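PDB 3CZP: Polyphosphate:AMP phosphotransferase from Pseudomonas aeruginosa PAO1, which uses inorganic polyphosphate as phosphate donor to convert AMP to ADP, and less efficiently GMP to GDP, with magnesium as cofactor. Local coordinates for residues A7-A21 with E214-R227. Sequence-based numbering, arbitrary orientation.
Sequences AEVGHSIDKDTYEKA and EGADERYRALTVGR. With GOL (glycerol), chain I.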
loop_
_atom_site.group_PDB
_atom_site.type_symbol
_atom_site.label_atom_id
_atom_site.label_comp_id
_atom_site.label_asym_id
_atom_site.label_seq_id
_atom_site.Cartn_x
_atom_site.Cartn_y
_atom_site.Cartn_z
ATOM N N ALA A 7 3.058 -34.046 -23.186
ATOM C CA ALA A 7 2.316 -32.914 -23.704
ATOM C C ALA A 7 2.848 -32.575 -25.116
ATOM O O ALA A 7 2.815 -31.404 -25.564
ATOM C CB ALA A 7 2.480 -31.708 -22.760
ATOM N N GLU A 8 3.397 -33.585 -25.781
ATOM C CA GLU A 8 3.846 -33.444 -27.167
ATOM C C GLU A 8 3.151 -34.449 -28.072
ATOM O O GLU A 8 3.440 -34.489 -29.270
ATOM C CB GLU A 8 5.372 -33.583 -27.239
ATOM C CG GLU A 8 6.068 -32.387 -26.633
ATOM C CD GLU A 8 7.552 -32.370 -26.829
ATOM O OE1 GLU A 8 8.092 -33.347 -27.354
ATOM O OE2 GLU A 8 8.186 -31.373 -26.444
ATOM N N VAL A 9 2.220 -35.218 -27.487
ATOM C CA VAL A 9 1.454 -36.270 -28.189
ATOM C C VAL A 9 0.339 -35.674 -29.093
ATOM O O VAL A 9 -0.162 -36.348 -30.004
ATOM C CB VAL A 9 0.848 -37.323 -27.173
ATOM C CG1 VAL A 9 -0.020 -38.401 -27.936
ATOM C CG2 VAL A 9 1.974 -37.994 -26.308
ATOM N N GLY A 10 -0.063 -34.421 -28.857
ATOM C CA GLY A 10 -0.988 -33.737 -29.799
ATOM C C GLY A 10 -2.446 -33.701 -29.362
ATOM O O GLY A 10 -3.361 -33.920 -30.181
ATOM N N HIS A 11 -2.658 -33.401 -28.079
ATOM C CA HIS A 11 -4.009 -33.314 -27.485
ATOM C C HIS A 11 -4.892 -32.288 -28.226
ATOM O O HIS A 11 -4.416 -31.216 -28.571
ATOM C CB HIS A 11 -3.927 -32.929 -26.010
ATOM C CG HIS A 11 -3.123 -33.856 -25.163
ATOM N ND1 HIS A 11 -1.749 -33.764 -25.055
ATOM C CD2 HIS A 11 -3.501 -34.844 -24.314
ATOM C CE1 HIS A 11 -1.316 -34.666 -24.194
ATOM N NE2 HIS A 11 -2.357 -35.324 -23.717
ATOM N N SER A 12 -6.149 -32.679 -28.458
ATOM C CA SER A 12 -7.185 -31.959 -29.228
ATOM C C SER A 12 -8.513 -32.144 -28.526
ATOM O O SER A 12 -8.779 -33.231 -28.003
ATOM C CB SER A 12 -7.459 -32.667 -30.572
ATOM O OG SER A 12 -6.650 -32.190 -31.616
ATOM N N ILE A 13 -9.404 -31.154 -28.623
ATOM C CA ILE A 13 -10.806 -31.354 -28.261
ATOM C C ILE A 13 -11.637 -30.726 -29.367
ATOM O O ILE A 13 -11.381 -29.601 -29.794
ATOM C CB ILE A 13 -11.168 -30.755 -26.892
ATOM C CG1 ILE A 13 -10.415 -31.492 -25.784
ATOM C CG2 ILE A 13 -12.679 -30.814 -26.628
ATOM C CD1 ILE A 13 -10.617 -30.879 -24.408
ATOM N N ASP A 14 -12.625 -31.479 -29.836
ATOM C CA ASP A 14 -13.488 -31.045 -30.943
ATOM C C ASP A 14 -14.400 -29.908 -30.514
ATOM O O ASP A 14 -14.741 -29.777 -29.349
ATOM C CB ASP A 14 -14.295 -32.227 -31.534
ATOM C CG ASP A 14 -15.493 -32.578 -30.710
ATOM O OD1 ASP A 14 -15.414 -33.516 -29.880
ATOM O OD2 ASP A 14 -16.507 -31.879 -30.850
ATOM N N LYS A 15 -14.789 -29.091 -31.485
ATOM C CA LYS A 15 -15.609 -27.905 -31.227
ATOM C C LYS A 15 -16.909 -28.169 -30.424
ATOM O O LYS A 15 -17.239 -27.436 -29.533
ATOM C CB LYS A 15 -15.906 -27.189 -32.543
ATOM C CG LYS A 15 -16.794 -25.977 -32.380
ATOM C CD LYS A 15 -17.148 -25.310 -33.736
ATOM C CE LYS A 15 -18.583 -24.667 -33.708
ATOM N NZ LYS A 15 -19.749 -25.630 -34.055
ATOM N N ASP A 16 -17.646 -29.212 -30.757
ATOM C CA ASP A 16 -18.934 -29.464 -30.138
ATOM C C ASP A 16 -18.802 -29.990 -28.691
ATOM O O ASP A 16 -19.549 -29.584 -27.820
ATOM C CB ASP A 16 -19.722 -30.376 -31.033
ATOM C CG ASP A 16 -19.946 -29.752 -32.411
ATOM O OD1 ASP A 16 -20.810 -28.851 -32.509
ATOM O OD2 ASP A 16 -19.230 -30.121 -33.365
ATOM N N THR A 17 -17.858 -30.884 -28.442
ATOM C CA THR A 17 -17.581 -31.389 -27.096
ATOM C C THR A 17 -17.117 -30.208 -26.200
ATOM O O THR A 17 -17.516 -30.111 -25.044
ATOM C CB THR A 17 -16.435 -32.488 -27.163
ATOM O OG1 THR A 17 -16.878 -33.622 -27.881
ATOM C CG2 THR A 17 -15.931 -32.947 -25.783
ATOM N N TYR A 18 -16.255 -29.346 -26.745
ATOM C CA TYR A 18 -15.735 -28.167 -26.077
ATOM C C TYR A 18 -16.861 -27.192 -25.676
ATOM O O TYR A 18 -16.927 -26.767 -24.527
ATOM C CB TYR A 18 -14.770 -27.424 -27.019
ATOM C CG TYR A 18 -14.260 -26.059 -26.544
ATOM C CD1 TYR A 18 -13.258 -25.952 -25.558
ATOM C CD2 TYR A 18 -14.760 -24.895 -27.096
ATOM C CE1 TYR A 18 -12.758 -24.689 -25.150
ATOM C CE2 TYR A 18 -14.309 -23.624 -26.687
ATOM C CZ TYR A 18 -13.290 -23.532 -25.750
ATOM O OH TYR A 18 -12.857 -22.297 -25.353
ATOM N N GLU A 19 -17.692 -26.819 -26.637
ATOM C CA GLU A 19 -18.702 -25.827 -26.380
ATOM C C GLU A 19 -19.673 -26.310 -25.313
ATOM O O GLU A 19 -20.061 -25.520 -24.443
ATOM C CB GLU A 19 -19.438 -25.474 -27.658
ATOM C CG GLU A 19 -18.570 -24.674 -28.618
ATOM C CD GLU A 19 -19.280 -24.336 -29.916
ATOM O OE1 GLU A 19 -20.411 -24.862 -30.186
ATOM O OE2 GLU A 19 -18.685 -23.538 -30.682
ATOM N N LYS A 20 -20.117 -27.578 -25.417
ATOM C CA LYS A 20 -20.947 -28.187 -24.372
ATOM C C LYS A 20 -20.297 -28.118 -22.952
ATOM O O LYS A 20 -20.922 -27.721 -21.961
ATOM C CB LYS A 20 -21.241 -29.632 -24.739
ATOM C CG LYS A 20 -21.985 -30.383 -23.677
ATOM C CD LYS A 20 -22.564 -31.672 -24.134
ATOM C CE LYS A 20 -22.675 -32.625 -22.943
ATOM N NZ LYS A 20 -23.339 -33.903 -23.294
ATOM N N ALA A 21 -19.051 -28.532 -22.869
ATOM C CA ALA A 21 -18.330 -28.546 -21.592
ATOM C C ALA A 21 -18.167 -27.118 -20.997
ATOM O O ALA A 21 -18.344 -26.890 -19.778
ATOM C CB ALA A 21 -17.006 -29.240 -21.776
ATOM N N GLU A 214 -0.397 -29.036 -23.025
ATOM C CA GLU A 214 -0.072 -28.866 -24.434
ATOM C C GLU A 214 -0.902 -27.733 -25.071
ATOM O O GLU A 214 -2.137 -27.718 -25.003
ATOM C CB GLU A 214 -0.276 -30.182 -25.211
ATOM C CG GLU A 214 0.261 -30.066 -26.637
ATOM C CD GLU A 214 0.259 -31.381 -27.414
ATOM O OE1 GLU A 214 -0.080 -32.435 -26.814
ATOM O OE2 GLU A 214 0.618 -31.345 -28.628
ATOM N N GLY A 215 -0.219 -26.783 -25.695
ATOM C CA GLY A 215 -0.872 -25.564 -26.139
ATOM C C GLY A 215 -1.217 -25.463 -27.611
ATOM O O GLY A 215 -1.643 -24.399 -28.087
ATOM N N ALA A 216 -1.059 -26.556 -28.342
ATOM C CA ALA A 216 -1.206 -26.531 -29.778
ATOM C C ALA A 216 -2.690 -26.393 -30.109
ATOM O O ALA A 216 -3.032 -25.676 -31.023
ATOM C CB ALA A 216 -0.584 -27.779 -30.406
ATOM N N ASP A 217 -3.554 -27.029 -29.317
ATOM C CA ASP A 217 -4.989 -26.910 -29.486
ATOM C C ASP A 217 -5.644 -25.916 -28.497
ATOM O O ASP A 217 -5.668 -26.138 -27.291
ATOM C CB ASP A 217 -5.660 -28.293 -29.456
ATOM C CG ASP A 217 -7.115 -28.230 -29.860
ATOM O OD1 ASP A 217 -7.416 -27.877 -31.018
ATOM O OD2 ASP A 217 -7.985 -28.574 -29.036
ATOM N N GLU A 218 -6.211 -24.832 -29.045
ATOM C CA GLU A 218 -6.845 -23.771 -28.257
ATOM C C GLU A 218 -7.934 -24.355 -27.348
ATOM O O GLU A 218 -8.014 -24.050 -26.151
ATOM C CB GLU A 218 -7.544 -22.776 -29.166
ATOM C CG GLU A 218 -6.733 -21.752 -29.870
ATOM C CD GLU A 218 -7.662 -20.831 -30.716
ATOM O OE1 GLU A 218 -8.572 -21.330 -31.432
ATOM O OE2 GLU A 218 -7.520 -19.595 -30.622
ATOM N N ARG A 219 -8.786 -25.193 -27.934
ATOM C CA ARG A 219 -9.870 -25.840 -27.183
ATOM C C ARG A 219 -9.367 -26.735 -26.061
ATOM O O ARG A 219 -9.772 -26.609 -24.922
ATOM C CB ARG A 219 -10.763 -26.643 -28.122
ATOM C CG ARG A 219 -11.511 -25.753 -29.058
ATOM C CD ARG A 219 -12.462 -26.460 -29.876
ATOM N NE ARG A 219 -12.851 -25.545 -30.929
ATOM C CZ ARG A 219 -12.438 -25.594 -32.196
ATOM N NH1 ARG A 219 -12.890 -24.671 -33.043
ATOM N NH2 ARG A 219 -11.615 -26.545 -32.633
ATOM N N TYR A 220 -8.465 -27.642 -26.367
ATOM C CA TYR A 220 -7.894 -28.482 -25.321
ATOM C C TYR A 220 -7.189 -27.682 -24.188
ATOM O O TYR A 220 -7.332 -28.015 -23.022
ATOM C CB TYR A 220 -6.872 -29.427 -25.922
ATOM C CG TYR A 220 -6.083 -30.176 -24.896
ATOM C CD1 TYR A 220 -6.595 -31.314 -24.299
ATOM C CD2 TYR A 220 -4.839 -29.732 -24.502
ATOM C CE1 TYR A 220 -5.891 -31.995 -23.350
ATOM C CE2 TYR A 220 -4.120 -30.405 -23.535
ATOM C CZ TYR A 220 -4.637 -31.573 -22.992
ATOM O OH TYR A 220 -3.924 -32.227 -22.011
ATOM N N ARG A 221 -6.383 -26.699 -24.559
ATOM C CA ARG A 221 -5.577 -25.985 -23.588
ATOM C C ARG A 221 -6.441 -25.172 -22.610
ATOM O O ARG A 221 -6.194 -25.197 -21.401
ATOM C CB ARG A 221 -4.502 -25.119 -24.285
ATOM C CG ARG A 221 -4.995 -23.799 -24.852
ATOM C CD ARG A 221 -3.901 -23.133 -25.690
ATOM N NE ARG A 221 -4.379 -21.919 -26.319
ATOM C CZ ARG A 221 -3.855 -21.344 -27.408
ATOM N NH1 ARG A 221 -2.815 -21.867 -28.036
ATOM N NH2 ARG A 221 -4.362 -20.191 -27.854
ATOM N N ALA A 222 -7.471 -24.475 -23.119
ATOM C CA ALA A 222 -8.331 -23.667 -22.257
ATOM C C ALA A 222 -9.191 -24.490 -21.359
ATOM O O ALA A 222 -9.306 -24.191 -20.183
ATOM C CB ALA A 222 -9.225 -22.730 -23.054
ATOM N N LEU A 223 -9.861 -25.482 -21.938
ATOM C CA LEU A 223 -10.680 -26.384 -21.168
ATOM C C LEU A 223 -9.902 -27.139 -20.102
ATOM O O LEU A 223 -10.421 -27.370 -19.023
ATOM C CB LEU A 223 -11.402 -27.377 -22.090
ATOM C CG LEU A 223 -12.694 -28.013 -21.550
ATOM C CD1 LEU A 223 -13.696 -27.003 -21.102
ATOM C CD2 LEU A 223 -13.330 -28.944 -22.594
ATOM N N THR A 224 -8.696 -27.599 -20.456
ATOM C CA THR A 224 -7.849 -28.353 -19.521
ATOM C C THR A 224 -7.453 -27.544 -18.260
ATOM O O THR A 224 -7.682 -27.973 -17.094
ATOM C CB THR A 224 -6.655 -28.995 -20.229
ATOM O OG1 THR A 224 -7.156 -29.921 -21.182
ATOM C CG2 THR A 224 -5.712 -29.732 -19.232
ATOM N N VAL A 225 -6.965 -26.342 -18.498
ATOM C CA VAL A 225 -6.638 -25.362 -17.430
ATOM C C VAL A 225 -7.873 -25.023 -16.573
ATOM O O VAL A 225 -7.810 -25.025 -15.328
ATOM C CB VAL A 225 -6.058 -24.047 -18.027
ATOM C CG1 VAL A 225 -5.999 -22.876 -16.942
ATOM C CG2 VAL A 225 -4.685 -24.260 -18.655
ATOM N N GLY A 226 -9.005 -24.739 -17.231
ATOM C CA GLY A 226 -10.248 -24.409 -16.513
ATOM C C GLY A 226 -10.754 -25.539 -15.642
ATOM O O GLY A 226 -11.227 -25.310 -14.525
ATOM N N ARG A 227 -10.670 -26.763 -16.160
ATOM C CA ARG A 227 -11.030 -27.977 -15.397
ATOM C C ARG A 227 -10.122 -28.158 -14.191
ATOM O O ARG A 227 -10.574 -28.519 -13.111
ATOM C CB ARG A 227 -10.911 -29.218 -16.284
ATOM C CG ARG A 227 -12.039 -29.331 -17.307
ATOM C CD ARG A 227 -11.770 -30.468 -18.267
ATOM N NE ARG A 227 -13.013 -30.863 -18.881
ATOM C CZ ARG A 227 -13.095 -31.563 -19.996
ATOM N NH1 ARG A 227 -12.005 -31.949 -20.620
ATOM N NH2 ARG A 227 -14.287 -31.866 -20.464
HETATM C C1 GOL I . -17.272 -30.004 -17.565
HETATM O O1 GOL I . -18.061 -28.899 -17.998
HETATM C C2 GOL I . -15.838 -29.546 -17.213
HETATM O O2 GOL I . -15.142 -29.816 -18.386
HETATM C C3 GOL I . -15.052 -30.180 -16.022
HETATM O O3 GOL I . -15.669 -30.193 -14.758
HETATM O O HOH W 1 -2.909 -28.940 -27.359
HETATM O O HOH W 2 -10.043 -28.749 -31.786
#
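His11 lays its CB over the centre of the Tyr220 ring, 3.3 Å from the centroid, a CH-pi contact. Its imidazole is nearly parallel to the phenol but slid toward the hydroxyl, so the rings barely overlap. At the imidazole edge ND1 donates to Glu214 OE1 (2.8 Å), close to the ring plane. The carboxylate stands at 90° to that ring. OE1 also accepts from Gly10 N, on the oxygen's syn lone pair, and from His11 N, above the carboxylate plane. Three N-H groups thus grip one oxygen and fix the Glu214 carboxylate; Gln160 NE2 is hydrogen-bonded to OE2. Asp217 N-caps helix 218-238. Its OD2 takes Tyr220 N (2.9 Å) on one face and Ile13 N (3.0 Å) on the other, which ties the cap to the loop leading into helix 15-39. Ile13 CD1 packs on Tyr220 and on Leu223 CD2 (3.8 Å). With Tyr18 CG anti to the backbone N (chi1 173°), Arg219 CG lies over one ring face, 3.8 Å from the Tyr18 centroid, a second CH-pi contact. Segments 15-21 and 218-227 start their helices 25° apart, in the first PPK2 domain, which seems catalytically inactive. Tyr18 and Ala222 also touch helix 56-66, while Tyr220 rests on strand 210-214, outermost in this chain's parallel sheet.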